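Local coordinates for protein regulator of chromosome condensation (Saccharomyces cerevisiae, PDB 3OF7) that promotes the exchange of GDP for GTP on the GTPases Gsp1 and Gsp2, binds chromatin, and controls RNA metabolism and transport in yeast, at residues 208-219 with 259-269; 374-382 with 391-399. All coordinates share one frame; numbering follows the deposited sequence.

Overall arrangement
Both contacts belong to the RCC1-like beta-propeller, a ring of mostly four-stranded antiparallel blades, and they illustrate its two kinds of joint. Contact 1 lies between blades: the hairpin of 208-219 meets 259-269, the start of the next blade, and its centre is about 9 Å from the centre of the chain. Contact 2 lies within one blade, where 374-382 pairs with 391-399, and sits farther out, about 17 Å from that centre. The two centres are about 23 Å apart and the nearest atoms about 7 Å, so they do not touch. Glu266 of contact 1 also hydrogen-bonds to Ser386, in the turn of the hairpin whose strands form contact 2.

Contact 1: 208-219 with 259-269; sequences QLAPGKDHILFL and VKYIASGENHC
Gln208 reaches across to Ile262 and does for it what a neighbouring strand would do: OE1 accepts a hydrogen bond from the backbone N of Ile262 at 3.0 Å, the N-H pointing well at the oxygen though tilted 32° from the amide's carbonyl plane. With CG opposite the backbone N (chi1 -163°) and the chain extended, the amide spans the gap between blades; its NE2 passes close to the Tyr261 ring and bonds to Tyr23 OH. One water donates to both Leu209 O and Ile262 O, 2.7 Å from the latter. At the far end Lys213 N gives a direct bond of 2.9 Å to Glu266 O, in the carbonyl plane on a lone pair. The side chains of the same pair share a water, which accepts from Lys213 NZ and donates to Glu266 OE1, while NZ forms a salt bridge with Asp157 and OE2 bonds to Ser386. Between these polar ends, Ile262 CD1 is wedged against Ala210 CB at 3.8 Å and the CB atoms of Leu217 and Leu219; small Ala210 leaves room for it. Leu219 CD1 meets Val259 CB at 3.8 Å, and Leu217 CD1 rests on Cys269 CB. Strands 208-211 and 261-264 run nearly parallel (18°), tied by amide and water instead of a continuous ladder; with the main-chain bond between the loops beyond, these bonds join the two blades around an apolar middle.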
ATOM      1  N   GLN A 208     -12.621  -0.182  -6.893  1.00 15.92           N
ATOM      2  CA  GLN A 208     -11.246  -0.248  -6.389  1.00 15.09           C
ATOM      3  C   GLN A 208     -10.862   0.961  -5.541  1.00 14.80           C
ATOM      4  O   GLN A 208     -11.308   2.085  -5.804  1.00 14.47           O
ATOM      5  CB  GLN A 208     -10.250  -0.394  -7.537  1.00 15.33           C
ATOM      6  CG  GLN A 208      -8.871  -0.886  -7.084  1.00 16.15           C
ATOM      7  CD  GLN A 208      -7.783  -0.675  -8.107  1.00 17.57           C
ATOM      8  OE1 GLN A 208      -7.985  -0.041  -9.148  1.00 19.56           O
ATOM      9  NE2 GLN A 208      -6.604  -1.207  -7.814  1.00 20.31           N
ATOM     10  N   LEU A 209     -10.019   0.710  -4.542  1.00 14.13           N
ATOM     11  CA  LEU A 209      -9.487   1.763  -3.671  1.00 14.11           C
ATOM     12  C   LEU A 209      -7.984   1.910  -3.872  1.00 13.80           C
ATOM     13  O   LEU A 209      -7.312   0.942  -4.243  1.00 14.21           O
ATOM     14  CB  LEU A 209      -9.774   1.433  -2.204  1.00 13.80           C
ATOM     15  CG  LEU A 209     -11.168   0.935  -1.813  1.00 14.32           C
ATOM     16  CD1 LEU A 209     -11.202   0.515  -0.349  1.00 15.64           C
ATOM     17  CD2 LEU A 209     -12.234   2.004  -2.065  1.00 15.46           C
ATOM     18  N   ALA A 210      -7.459   3.111  -3.633  1.00 13.17           N
ATOM     19  CA  ALA A 210      -5.998   3.310  -3.568  1.00 12.79           C
ATOM     20  C   ALA A 210      -5.650   4.337  -2.482  1.00 12.62           C
ATOM     21  O   ALA A 210      -5.833   5.543  -2.693  1.00 12.63           O
ATOM     22  CB  ALA A 210      -5.438   3.743  -4.928  1.00 12.73           C
ATOM     23  N   PRO A 211      -5.170   3.862  -1.311  1.00 12.51           N
ATOM     24  CA  PRO A 211      -4.840   4.762  -0.207  1.00 12.33           C
ATOM     25  C   PRO A 211      -3.480   5.437  -0.342  1.00 12.53           C
ATOM     26  O   PRO A 211      -2.509   4.822  -0.789  1.00 12.28           O
ATOM     27  CB  PRO A 211      -4.831   3.839   1.013  1.00 12.35           C
ATOM     28  CG  PRO A 211      -4.470   2.488   0.465  1.00 11.89           C
ATOM     29  CD  PRO A 211      -5.054   2.439  -0.925  1.00 12.17           C
ATOM     30  N   GLY A 212      -3.419   6.709   0.031  1.00 12.26           N
ATOM     31  CA  GLY A 212      -2.133   7.394   0.138  1.00 12.57           C
ATOM     32  C   GLY A 212      -1.773   7.594   1.592  1.00 12.36           C
ATOM     33  O   GLY A 212      -2.125   6.778   2.444  1.00 12.83           O
ATOM     34  N   LYS A 213      -1.089   8.698   1.882  1.00 12.48           N
ATOM     35  CA  LYS A 213      -0.748   9.055   3.258  0.50 12.35           C
ATOM     36  C   LYS A 213      -1.930   9.731   3.952  1.00 12.07           C
ATOM     37  O   LYS A 213      -2.340   9.320   5.033  1.00 11.65           O
ATOM     38  CB  LYS A 213       0.475   9.974   3.290  0.50 12.60           C
ATOM     39  CG  LYS A 213       0.842  10.491   4.677  0.50 13.54           C
ATOM     40  CD  LYS A 213       1.914  11.575   4.592  0.50 15.38           C
ATOM     41  CE  LYS A 213       2.291  12.085   5.974  0.50 15.63           C
ATOM     42  NZ  LYS A 213       3.103  11.101   6.749  0.50 17.05           N
ATOM     43  N   ASP A 214      -2.462  10.781   3.332  1.00 12.49           N
ATOM     44  CA  ASP A 214      -3.618  11.496   3.889  1.00 12.89           C
ATOM     45  C   ASP A 214      -4.645  11.853   2.813  1.00 13.18           C
ATOM     46  O   ASP A 214      -5.279  12.918   2.847  1.00 13.06           O
ATOM     47  CB  ASP A 214      -3.171  12.729   4.693  1.00 13.01           C
ATOM     48  CG  ASP A 214      -2.696  12.372   6.095  1.00 12.95           C
ATOM     49  OD1 ASP A 214      -3.483  11.795   6.876  1.00 14.01           O
ATOM     50  OD2 ASP A 214      -1.527  12.694   6.423  1.00 13.89           O
ATOM     51  N   HIS A 215      -4.793  10.939   1.862  1.00 13.03           N
ATOM     52  CA  HIS A 215      -5.831  11.000   0.851  1.00 13.38           C
ATOM     53  C   HIS A 215      -6.115   9.572   0.419  1.00 13.33           C
ATOM     54  O   HIS A 215      -5.301   8.667   0.648  1.00 12.64           O
ATOM     55  CB  HIS A 215      -5.361  11.801  -0.367  1.00 13.42           C
ATOM     56  CG  HIS A 215      -4.303  11.103  -1.158  1.00 14.47           C
ATOM     57  ND1 HIS A 215      -4.587  10.320  -2.259  1.00 16.77           N
ATOM     58  CD2 HIS A 215      -2.964  11.031  -0.981  1.00 13.62           C
ATOM     59  CE1 HIS A 215      -3.465   9.813  -2.736  1.00 13.03           C
ATOM     60  NE2 HIS A 215      -2.467  10.229  -1.977  1.00 16.14           N
ATOM     61  N   ILE A 216      -7.250   9.379  -0.235  1.00 13.19           N
ATOM     62  CA  ILE A 216      -7.593   8.091  -0.803  1.00 13.59           C
ATOM     63  C   ILE A 216      -8.239   8.326  -2.173  1.00 13.97           C
ATOM     64  O   ILE A 216      -8.965   9.315  -2.370  1.00 14.34           O
ATOM     65  CB  ILE A 216      -8.485   7.257   0.182  1.00 13.74           C
ATOM     66  CG1 ILE A 216      -8.841   5.876  -0.408  1.00 13.57           C
ATOM     67  CG2 ILE A 216      -9.732   8.060   0.612  1.00 13.55           C
ATOM     68  CD1 ILE A 216      -9.502   4.932   0.600  1.00 14.34           C
ATOM     69  N   LEU A 217      -7.931   7.439  -3.115  1.00 14.44           N
ATOM     70  CA  LEU A 217      -8.527   7.453  -4.450  1.00 14.61           C
ATOM     71  C   LEU A 217      -9.554   6.328  -4.559  1.00 15.02           C
ATOM     72  O   LEU A 217      -9.409   5.295  -3.912  1.00 14.47           O
ATOM     73  CB  LEU A 217      -7.453   7.262  -5.515  1.00 14.24           C
ATOM     74  CG  LEU A 217      -6.243   8.204  -5.557  1.00 14.64           C
ATOM     75  CD1 LEU A 217      -5.371   7.813  -6.699  1.00 14.80           C
ATOM     76  CD2 LEU A 217      -6.696   9.653  -5.716  1.00 15.35           C
ATOM     77  N   PHE A 218     -10.593   6.557  -5.363  1.00 15.67           N
ATOM     78  CA  PHE A 218     -11.626   5.556  -5.660  1.00 16.40           C
ATOM     79  C   PHE A 218     -11.772   5.461  -7.175  1.00 16.66           C
ATOM     80  O   PHE A 218     -11.626   6.467  -7.889  1.00 17.04           O
ATOM     81  CB  PHE A 218     -13.003   5.940  -5.079  1.00 16.31           C
ATOM     82  CG  PHE A 218     -13.019   6.218  -3.594  1.00 16.94           C
ATOM     83  CD1 PHE A 218     -13.333   5.211  -2.687  1.00 17.57           C
ATOM     84  CD2 PHE A 218     -12.759   7.498  -3.104  1.00 17.24           C
ATOM     85  CE1 PHE A 218     -13.374   5.460  -1.310  1.00 17.09           C
ATOM     86  CE2 PHE A 218     -12.784   7.760  -1.727  1.00 16.99           C
ATOM     87  CZ  PHE A 218     -13.092   6.739  -0.827  1.00 17.59           C
ATOM     88  N   LEU A 219     -12.064   4.255  -7.661  1.00 16.99           N
ATOM     89  CA  LEU A 219     -12.343   4.018  -9.080  1.00 17.02           C
ATOM     90  C   LEU A 219     -13.738   3.416  -9.205  1.00 17.67           C
ATOM     91  O   LEU A 219     -14.110   2.538  -8.418  1.00 17.39           O
ATOM     92  CB  LEU A 219     -11.314   3.055  -9.681  1.00 17.05           C
ATOM     93  CG  LEU A 219     -11.411   2.688 -11.169  1.00 16.54           C
ATOM     94  CD1 LEU A 219     -11.272   3.920 -12.081  1.00 15.19           C
ATOM     95  CD2 LEU A 219     -10.323   1.659 -11.507  1.00 15.34           C
ATOM     96  N   VAL A 259     -10.282   4.911 -16.777  1.00 21.57           N
ATOM     97  CA  VAL A 259      -9.234   4.254 -15.995  1.00 20.43           C
ATOM     98  C   VAL A 259      -9.657   2.848 -15.561  1.00 19.78           C
ATOM     99  O   VAL A 259     -10.796   2.646 -15.167  1.00 19.76           O
ATOM    100  CB  VAL A 259      -8.864   5.118 -14.762  1.00 20.57           C
ATOM    101  CG1 VAL A 259      -7.875   4.379 -13.837  1.00 19.93           C
ATOM    102  CG2 VAL A 259      -8.272   6.444 -15.220  1.00 20.69           C
ATOM    103  N   LYS A 260      -8.737   1.884 -15.641  1.00 19.57           N
ATOM    104  CA  LYS A 260      -9.041   0.512 -15.225  0.50 19.21           C
ATOM    105  C   LYS A 260      -8.308   0.086 -13.953  1.00 18.94           C
ATOM    106  O   LYS A 260      -8.630  -0.944 -13.361  1.00 18.74           O
ATOM    107  CB  LYS A 260      -8.794  -0.491 -16.362  0.50 19.48           C
ATOM    108  CG  LYS A 260      -7.358  -0.600 -16.866  0.50 20.04           C
ATOM    109  CD  LYS A 260      -7.163  -1.940 -17.574  0.50 21.79           C
ATOM    110  CE  LYS A 260      -5.760  -2.097 -18.124  0.50 21.90           C
ATOM    111  NZ  LYS A 260      -5.563  -1.267 -19.337  0.50 22.28           N
ATOM    112  N   TYR A 261      -7.326   0.879 -13.534  1.00 18.10           N
ATOM    113  CA  TYR A 261      -6.550   0.551 -12.345  1.00 17.29           C
ATOM    114  C   TYR A 261      -5.974   1.811 -11.720  1.00 16.92           C
ATOM    115  O   TYR A 261      -5.432   2.666 -12.417  1.00 17.15           O
ATOM    116  CB  TYR A 261      -5.427  -0.429 -12.704  1.00 17.21           C
ATOM    117  CG  TYR A 261      -4.443  -0.731 -11.585  1.00 17.15           C
ATOM    118  CD1 TYR A 261      -4.741  -1.675 -10.600  1.00 18.48           C
ATOM    119  CD2 TYR A 261      -3.204  -0.089 -11.532  1.00 16.51           C
ATOM    120  CE1 TYR A 261      -3.827  -1.964  -9.571  1.00 19.41           C
ATOM    121  CE2 TYR A 261      -2.285  -0.365 -10.516  1.00 17.19           C
ATOM    122  CZ  TYR A 261      -2.604  -1.309  -9.541  1.00 17.48           C
ATOM    123  OH  TYR A 261      -1.701  -1.577  -8.540  1.00 17.98           O
ATOM    124  N   ILE A 262      -6.083   1.906 -10.402  1.00 16.72           N
ATOM    125  CA  ILE A 262      -5.489   3.028  -9.666  1.00 16.17           C
ATOM    126  C   ILE A 262      -4.517   2.517  -8.601  1.00 16.02           C
ATOM    127  O   ILE A 262      -4.697   1.429  -8.050  1.00 15.51           O
ATOM    128  CB  ILE A 262      -6.557   3.946  -9.026  1.00 15.76           C
ATOM    129  CG1 ILE A 262      -7.568   3.135  -8.212  1.00 15.69           C
ATOM    130  CG2 ILE A 262      -7.277   4.795 -10.102  1.00 16.57           C
ATOM    131  CD1 ILE A 262      -8.430   3.976  -7.272  1.00 14.96           C
ATOM    132  N   ALA A 263      -3.487   3.308  -8.326  1.00 15.65           N
ATOM    133  CA  ALA A 263      -2.553   3.016  -7.247  1.00 15.66           C
ATOM    134  C   ALA A 263      -2.075   4.349  -6.721  1.00 15.84           C
ATOM    135  O   ALA A 263      -2.128   5.356  -7.438  1.00 16.76           O
ATOM    136  CB  ALA A 263      -1.378   2.186  -7.752  1.00 15.64           C
ATOM    137  N   SER A 264      -1.600   4.362  -5.477  1.00 15.70           N
ATOM    138  CA  SER A 264      -1.177   5.604  -4.854  1.00 15.46           C
ATOM    139  C   SER A 264       0.066   5.401  -3.998  1.00 15.57           C
ATOM    140  O   SER A 264       0.177   4.397  -3.289  1.00 15.41           O
ATOM    141  CB  SER A 264      -2.319   6.168  -4.005  1.00 15.41           C
ATOM    142  OG  SER A 264      -2.004   7.470  -3.549  1.00 17.67           O
ATOM    143  N   GLY A 265       1.007   6.338  -4.106  1.00 14.85           N
ATOM    144  CA  GLY A 265       2.043   6.520  -3.091  1.00 14.27           C
ATOM    145  C   GLY A 265       1.504   7.439  -2.001  1.00 14.38           C
ATOM    146  O   GLY A 265       0.286   7.653  -1.904  1.00 13.76           O
ATOM    147  N   GLU A 266       2.393   7.992  -1.179  1.00 14.17           N
ATOM    148  CA  GLU A 266       1.946   8.824  -0.069  1.00 14.19           C
ATOM    149  C   GLU A 266       1.253  10.102  -0.555  1.00 13.90           C
ATOM    150  O   GLU A 266       0.123  10.397  -0.148  1.00 13.19           O
ATOM    151  CB  GLU A 266       3.103   9.130   0.885  1.00 14.44           C
ATOM    152  CG  GLU A 266       3.550   7.881   1.636  1.00 15.18           C
ATOM    153  CD  GLU A 266       4.407   8.162   2.857  1.00 18.04           C
ATOM    154  OE1 GLU A 266       4.627   9.342   3.212  1.00 18.70           O
ATOM    155  OE2 GLU A 266       4.858   7.175   3.474  1.00 19.56           O
ATOM    156  N   ASN A 267       1.929  10.827  -1.439  1.00 14.25           N
ATOM    157  CA  ASN A 267       1.440  12.112  -1.944  1.00 15.32           C
ATOM    158  C   ASN A 267       1.473  12.198  -3.474  1.00 15.18           C
ATOM    159  O   ASN A 267       1.387  13.289  -4.053  1.00 15.68           O
ATOM    160  CB  ASN A 267       2.257  13.254  -1.327  1.00 15.07           C
ATOM    161  CG  ASN A 267       2.129  13.312   0.178  1.00 16.98           C
ATOM    162  OD1 ASN A 267       1.022  13.293   0.728  1.00 18.17           O
ATOM    163  ND2 ASN A 267       3.269  13.380   0.865  1.00 18.89           N
ATOM    164  N   HIS A 268       1.610  11.045  -4.124  1.00 14.87           N
ATOM    165  CA  HIS A 268       1.542  10.965  -5.584  1.00 14.65           C
ATOM    166  C   HIS A 268       0.732   9.741  -5.977  1.00 15.14           C
ATOM    167  O   HIS A 268       0.553   8.822  -5.165  1.00 15.18           O
ATOM    168  CB  HIS A 268       2.936  10.942  -6.222  1.00 14.63           C
ATOM    169  CG  HIS A 268       3.767   9.756  -5.839  1.00 14.96           C
ATOM    170  ND1 HIS A 268       4.167   8.801  -6.751  1.00 15.51           N
ATOM    171  CD2 HIS A 268       4.290   9.380  -4.648  1.00 12.46           C
ATOM    172  CE1 HIS A 268       4.895   7.884  -6.136  1.00 12.11           C
ATOM    173  NE2 HIS A 268       4.985   8.214  -4.860  1.00 14.90           N
ATOM    174  N   CYS A 269       0.251   9.725  -7.216  1.00 14.91           N
ATOM    175  CA  CYS A 269      -0.779   8.774  -7.611  1.00 15.62           C
ATOM    176  C   CYS A 269      -0.567   8.263  -9.024  1.00 15.73           C
ATOM    177  O   CYS A 269       0.115   8.896  -9.827  1.00 15.80           O
ATOM    178  CB  CYS A 269      -2.153   9.442  -7.527  1.00 15.31           C
ATOM    179  SG  CYS A 269      -2.495  10.262  -5.961  1.00 16.26           S
TER
HETATM  180  O   HOH W   1      -4.522   0.603  -5.435  1.00 24.17           O
HETATM  181  O   HOH W   2      -1.548   2.461  -1.625  1.00 33.11           O
HETATM  182  O   HOH W   3       5.576   9.596   5.740  1.00 33.48           O

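Contact 2: 374-382 with 391-399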
ATOM      1  N   ASN A 374      17.602  -5.378 -12.531  1.00 23.99           N
ATOM      2  CA  ASN A 374      18.301  -6.529 -13.082  1.00 25.27           C
ATOM      3  C   ASN A 374      18.832  -7.416 -11.978  1.00 25.28           C
ATOM      4  O   ASN A 374      18.917  -6.988 -10.823  1.00 24.84           O
ATOM      5  CB  ASN A 374      19.428  -6.065 -14.007  1.00 25.84           C
ATOM      6  CG  ASN A 374      18.903  -5.406 -15.267  1.00 27.72           C
ATOM      7  OD1 ASN A 374      19.311  -4.299 -15.618  1.00 31.18           O
ATOM      8  ND2 ASN A 374      17.982  -6.080 -15.950  1.00 30.80           N
ATOM      9  N   ASN A 375      19.179  -8.654 -12.331  1.00 25.58           N
ATOM     10  CA  ASN A 375      19.709  -9.616 -11.365  1.00 25.95           C
ATOM     11  C   ASN A 375      18.744  -9.844 -10.193  1.00 25.61           C
ATOM     12  O   ASN A 375      19.144  -9.875  -9.024  1.00 25.99           O
ATOM     13  CB  ASN A 375      21.109  -9.196 -10.890  1.00 26.49           C
ATOM     14  CG  ASN A 375      22.068  -8.940 -12.048  0.90 28.32           C
ATOM     15  OD1 ASN A 375      22.691  -7.881 -12.129  0.80 30.63           O
ATOM     16  ND2 ASN A 375      22.178  -9.907 -12.957  0.80 30.44           N
ATOM     17  N   VAL A 376      17.464  -9.979 -10.531  1.00 25.07           N
ATOM     18  CA  VAL A 376      16.412 -10.284  -9.563  1.00 24.35           C
ATOM     19  C   VAL A 376      15.541 -11.391 -10.140  1.00 24.14           C
ATOM     20  O   VAL A 376      15.493 -11.562 -11.361  1.00 24.12           O
ATOM     21  CB  VAL A 376      15.518  -9.043  -9.254  1.00 24.32           C
ATOM     22  CG1 VAL A 376      16.299  -7.978  -8.480  1.00 24.13           C
ATOM     23  CG2 VAL A 376      14.913  -8.454 -10.535  1.00 23.57           C
ATOM     24  N   PRO A 377      14.838 -12.144  -9.274  1.00 23.99           N
ATOM     25  CA  PRO A 377      13.827 -13.054  -9.793  1.00 23.78           C
ATOM     26  C   PRO A 377      12.657 -12.293 -10.418  1.00 23.62           C
ATOM     27  O   PRO A 377      12.524 -11.075 -10.229  1.00 23.10           O
ATOM     28  CB  PRO A 377      13.340 -13.792  -8.536  1.00 23.63           C
ATOM     29  CG  PRO A 377      13.663 -12.885  -7.412  1.00 24.13           C
ATOM     30  CD  PRO A 377      14.922 -12.191  -7.800  1.00 23.88           C
ATOM     31  N   LYS A 378      11.823 -13.018 -11.157  1.00 23.10           N
ATOM     32  CA  LYS A 378      10.538 -12.500 -11.604  1.00 23.06           C
ATOM     33  C   LYS A 378       9.624 -12.349 -10.393  1.00 22.31           C
ATOM     34  O   LYS A 378       9.569 -13.241  -9.534  1.00 22.59           O
ATOM     35  CB  LYS A 378       9.914 -13.442 -12.642  1.00 23.30           C
ATOM     36  CG  LYS A 378      10.755 -13.623 -13.906  1.00 24.77           C
ATOM     37  CD  LYS A 378      10.609 -12.439 -14.859  1.00 27.31           C
ATOM     38  CE  LYS A 378      11.566 -12.545 -16.052  1.00 27.63           C
ATOM     39  NZ  LYS A 378      11.130 -11.689 -17.197  1.00 28.60           N
ATOM     40  N   PHE A 379       8.933 -11.213 -10.306  1.00 21.21           N
ATOM     41  CA  PHE A 379       8.030 -10.958  -9.177  1.00 20.45           C
ATOM     42  C   PHE A 379       6.566 -11.066  -9.568  1.00 19.77           C
ATOM     43  O   PHE A 379       6.194 -10.742 -10.688  1.00 20.16           O
ATOM     44  CB  PHE A 379       8.286  -9.588  -8.548  1.00 19.90           C
ATOM     45  CG  PHE A 379       9.666  -9.431  -7.968  1.00 19.71           C
ATOM     46  CD1 PHE A 379      10.553  -8.501  -8.499  1.00 19.20           C
ATOM     47  CD2 PHE A 379      10.077 -10.210  -6.886  1.00 18.89           C
ATOM     48  CE1 PHE A 379      11.844  -8.344  -7.957  1.00 19.72           C
ATOM     49  CE2 PHE A 379      11.355 -10.060  -6.339  1.00 18.29           C
ATOM     50  CZ  PHE A 379      12.236  -9.125  -6.877  1.00 17.71           C
ATOM     51  N   LYS A 380       5.737 -11.493  -8.622  1.00 19.42           N
ATOM     52  CA  LYS A 380       4.301 -11.587  -8.859  1.00 19.18           C
ATOM     53  C   LYS A 380       3.473 -10.529  -8.110  1.00 18.63           C
ATOM     54  O   LYS A 380       2.351 -10.239  -8.502  1.00 18.24           O
ATOM     55  CB  LYS A 380       3.781 -13.015  -8.611  1.00 19.18           C
ATOM     56  CG  LYS A 380       3.992 -13.553  -7.199  1.00 20.27           C
ATOM     57  CD  LYS A 380       3.336 -14.925  -7.054  1.00 21.90           C
ATOM     58  CE  LYS A 380       3.416 -15.441  -5.631  1.00 24.45           C
ATOM     59  NZ  LYS A 380       2.512 -16.639  -5.414  1.00 27.04           N
ATOM     60  N   SER A 381       4.028  -9.963  -7.035  1.00 18.20           N
ATOM     61  CA  SER A 381       3.398  -8.835  -6.334  1.00 17.21           C
ATOM     62  C   SER A 381       4.459  -7.980  -5.650  1.00 16.67           C
ATOM     63  O   SER A 381       5.581  -8.429  -5.429  1.00 16.09           O
ATOM     64  CB  SER A 381       2.353  -9.304  -5.305  1.00 17.73           C
ATOM     65  OG  SER A 381       2.967  -9.945  -4.190  1.00 18.40           O
ATOM     66  N   VAL A 382       4.095  -6.747  -5.321  1.00 15.76           N
ATOM     67  CA  VAL A 382       5.030  -5.800  -4.721  1.00 15.24           C
ATOM     68  C   VAL A 382       4.270  -4.895  -3.746  1.00 15.05           C
ATOM     69  O   VAL A 382       3.087  -4.625  -3.940  1.00 14.25           O
ATOM     70  CB  VAL A 382       5.779  -4.994  -5.830  1.00 15.53           C
ATOM     71  CG1 VAL A 382       4.811  -4.158  -6.682  1.00 14.57           C
ATOM     72  CG2 VAL A 382       6.899  -4.131  -5.257  1.00 16.16           C
ATOM     73  N   ALA A 391       8.901  -7.306  -2.251  1.00 14.32           N
ATOM     74  CA  ALA A 391       8.337  -7.952  -3.439  1.00 14.52           C
ATOM     75  C   ALA A 391       8.311  -9.470  -3.262  1.00 15.03           C
ATOM     76  O   ALA A 391       9.133 -10.034  -2.535  1.00 15.09           O
ATOM     77  CB  ALA A 391       9.135  -7.571  -4.683  1.00 14.33           C
ATOM     78  N   VAL A 392       7.364 -10.129  -3.925  1.00 15.48           N
ATOM     79  CA  VAL A 392       7.239 -11.585  -3.815  1.00 15.79           C
ATOM     80  C   VAL A 392       7.586 -12.224  -5.144  1.00 16.03           C
ATOM     81  O   VAL A 392       6.950 -11.936  -6.162  1.00 16.12           O
ATOM     82  CB  VAL A 392       5.822 -12.013  -3.387  1.00 15.87           C
ATOM     83  CG1 VAL A 392       5.758 -13.540  -3.216  1.00 15.83           C
ATOM     84  CG2 VAL A 392       5.437 -11.331  -2.095  1.00 15.47           C
ATOM     85  N   ALA A 393       8.609 -13.075  -5.134  1.00 16.54           N
ATOM     86  CA  ALA A 393       9.021 -13.788  -6.339  1.00 16.92           C
ATOM     87  C   ALA A 393       7.933 -14.756  -6.772  1.00 17.21           C
ATOM     88  O   ALA A 393       7.084 -15.132  -5.978  1.00 16.82           O
ATOM     89  CB  ALA A 393      10.341 -14.541  -6.102  1.00 16.71           C
ATOM     90  N   GLN A 394       7.972 -15.186  -8.030  1.00 18.51           N
ATOM     91  CA  GLN A 394       6.967 -16.133  -8.518  1.00 19.80           C
ATOM     92  C   GLN A 394       6.897 -17.391  -7.638  1.00 19.66           C
ATOM     93  O   GLN A 394       5.814 -17.938  -7.431  1.00 19.49           O
ATOM     94  CB  GLN A 394       7.212 -16.487  -9.988  1.00 20.34           C
ATOM     95  CG  GLN A 394       6.890 -15.348 -10.961  0.90 23.08           C
ATOM     96  CD  GLN A 394       7.175 -15.704 -12.415  0.70 26.46           C
ATOM     97  OE1 GLN A 394       7.925 -16.636 -12.710  0.80 28.19           O
ATOM     98  NE2 GLN A 394       6.580 -14.950 -13.331  0.80 28.14           N
ATOM     99  N   ASN A 395       8.038 -17.806  -7.084  1.00 19.92           N
ATOM    100  CA  ASN A 395       8.103 -19.019  -6.249  1.00 19.74           C
ATOM    101  C   ASN A 395       7.681 -18.850  -4.774  1.00 19.53           C
ATOM    102  O   ASN A 395       7.772 -19.796  -3.991  1.00 19.03           O
ATOM    103  CB  ASN A 395       9.479 -19.712  -6.379  1.00 20.16           C
ATOM    104  CG  ASN A 395      10.611 -18.974  -5.654  1.00 20.81           C
ATOM    105  OD1 ASN A 395      10.464 -17.832  -5.209  1.00 21.93           O
ATOM    106  ND2 ASN A 395      11.757 -19.637  -5.541  1.00 19.48           N
ATOM    107  N   GLY A 396       7.230 -17.650  -4.404  1.00 18.70           N
ATOM    108  CA  GLY A 396       6.678 -17.411  -3.064  1.00 18.00           C
ATOM    109  C   GLY A 396       7.683 -17.024  -1.994  1.00 17.35           C
ATOM    110  O   GLY A 396       7.399 -17.123  -0.798  1.00 17.59           O
ATOM    111  N   ILE A 397       8.863 -16.597  -2.425  1.00 16.71           N
ATOM    112  CA  ILE A 397       9.896 -16.112  -1.520  1.00 16.07           C
ATOM    113  C   ILE A 397       9.853 -14.586  -1.608  1.00 15.71           C
ATOM    114  O   ILE A 397       9.808 -14.035  -2.708  1.00 15.42           O
ATOM    115  CB  ILE A 397      11.294 -16.672  -1.903  1.00 16.21           C
ATOM    116  CG1 ILE A 397      11.325 -18.199  -1.678  1.00 16.65           C
ATOM    117  CG2 ILE A 397      12.410 -15.988  -1.094  1.00 15.87           C
ATOM    118  CD1 ILE A 397      12.676 -18.859  -1.934  1.00 18.82           C
ATOM    119  N   ALA A 398       9.835 -13.930  -0.450  1.00 15.68           N
ATOM    120  CA  ALA A 398       9.817 -12.466  -0.367  1.00 15.83           C
ATOM    121  C   ALA A 398      11.220 -11.846  -0.395  1.00 16.05           C
ATOM    122  O   ALA A 398      12.188 -12.426   0.123  1.00 16.22           O
ATOM    123  CB  ALA A 398       9.046 -12.012   0.878  1.00 15.70           C
ATOM    124  N   TYR A 399      11.311 -10.663  -1.006  1.00 15.87           N
ATOM    125  CA  TYR A 399      12.563  -9.923  -1.187  1.00 16.04           C
ATOM    126  C   TYR A 399      12.327  -8.491  -0.756  1.00 15.67           C
ATOM    127  O   TYR A 399      11.313  -7.899  -1.115  1.00 15.73           O
ATOM    128  CB  TYR A 399      13.006  -9.936  -2.656  1.00 16.00           C
ATOM    129  CG  TYR A 399      13.502 -11.290  -3.124  1.00 17.61           C
ATOM    130  CD1 TYR A 399      12.614 -12.350  -3.295  1.00 17.85           C
ATOM    131  CD2 TYR A 399      14.859 -11.510  -3.390  1.00 18.48           C
ATOM    132  CE1 TYR A 399      13.052 -13.600  -3.712  1.00 18.95           C
ATOM    133  CE2 TYR A 399      15.314 -12.764  -3.814  1.00 19.55           C
ATOM    134  CZ  TYR A 399      14.400 -13.800  -3.968  1.00 19.92           C
ATOM    135  OH  TYR A 399      14.820 -15.040  -4.382  1.00 21.01           O
TER
HETATM  136  O   HOH W   4       4.785 -13.004 -12.760  1.00 41.33           O
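Segments 374-382 and 391-399 pair antiparallel, Phe379 opposite Ala393 and Ser381 opposite Val392, with a one-residue shift between them that makes a beta bulge. Val392 bonds through both backbone groups: its O takes a bond from Lys380 N at 2.8 Å, and its N gives one to Ser381 O at 2.9 Å. Gln394 N, entering the type I turn Ala393-Gly396, donates to Lys378 O. In Phe379 a chi1 of -62° sets CG beside the backbone N and carries the ring over the Ala391 methyl, whose CB lies 3.7 Å from the ring centroid, a CH-pi contact that a small methyl suits; Pro377 O lies over the other face. These strands form the inner hairpin of a propeller blade whose third strand, 398-402, brings in Tyr399. The edge of Phe379 turns toward the Tyr399 face in an offset edge-to-face pair, planes 69° apart. Pro377, its ring conformationally restricted, sets CG over a Tyr399 face, 3.9 Å from the centroid, and its CB touches Ala393 CB. Nearer solvent, the Lys378 CB lies 3.6 Å from Gln394 CD, while its NZ pairs with Asp333. Beyond the bulge Ser381 OG approaches Val392 CG2 at 3.5 Å, and both residues also meet Val437 of strand 432-439.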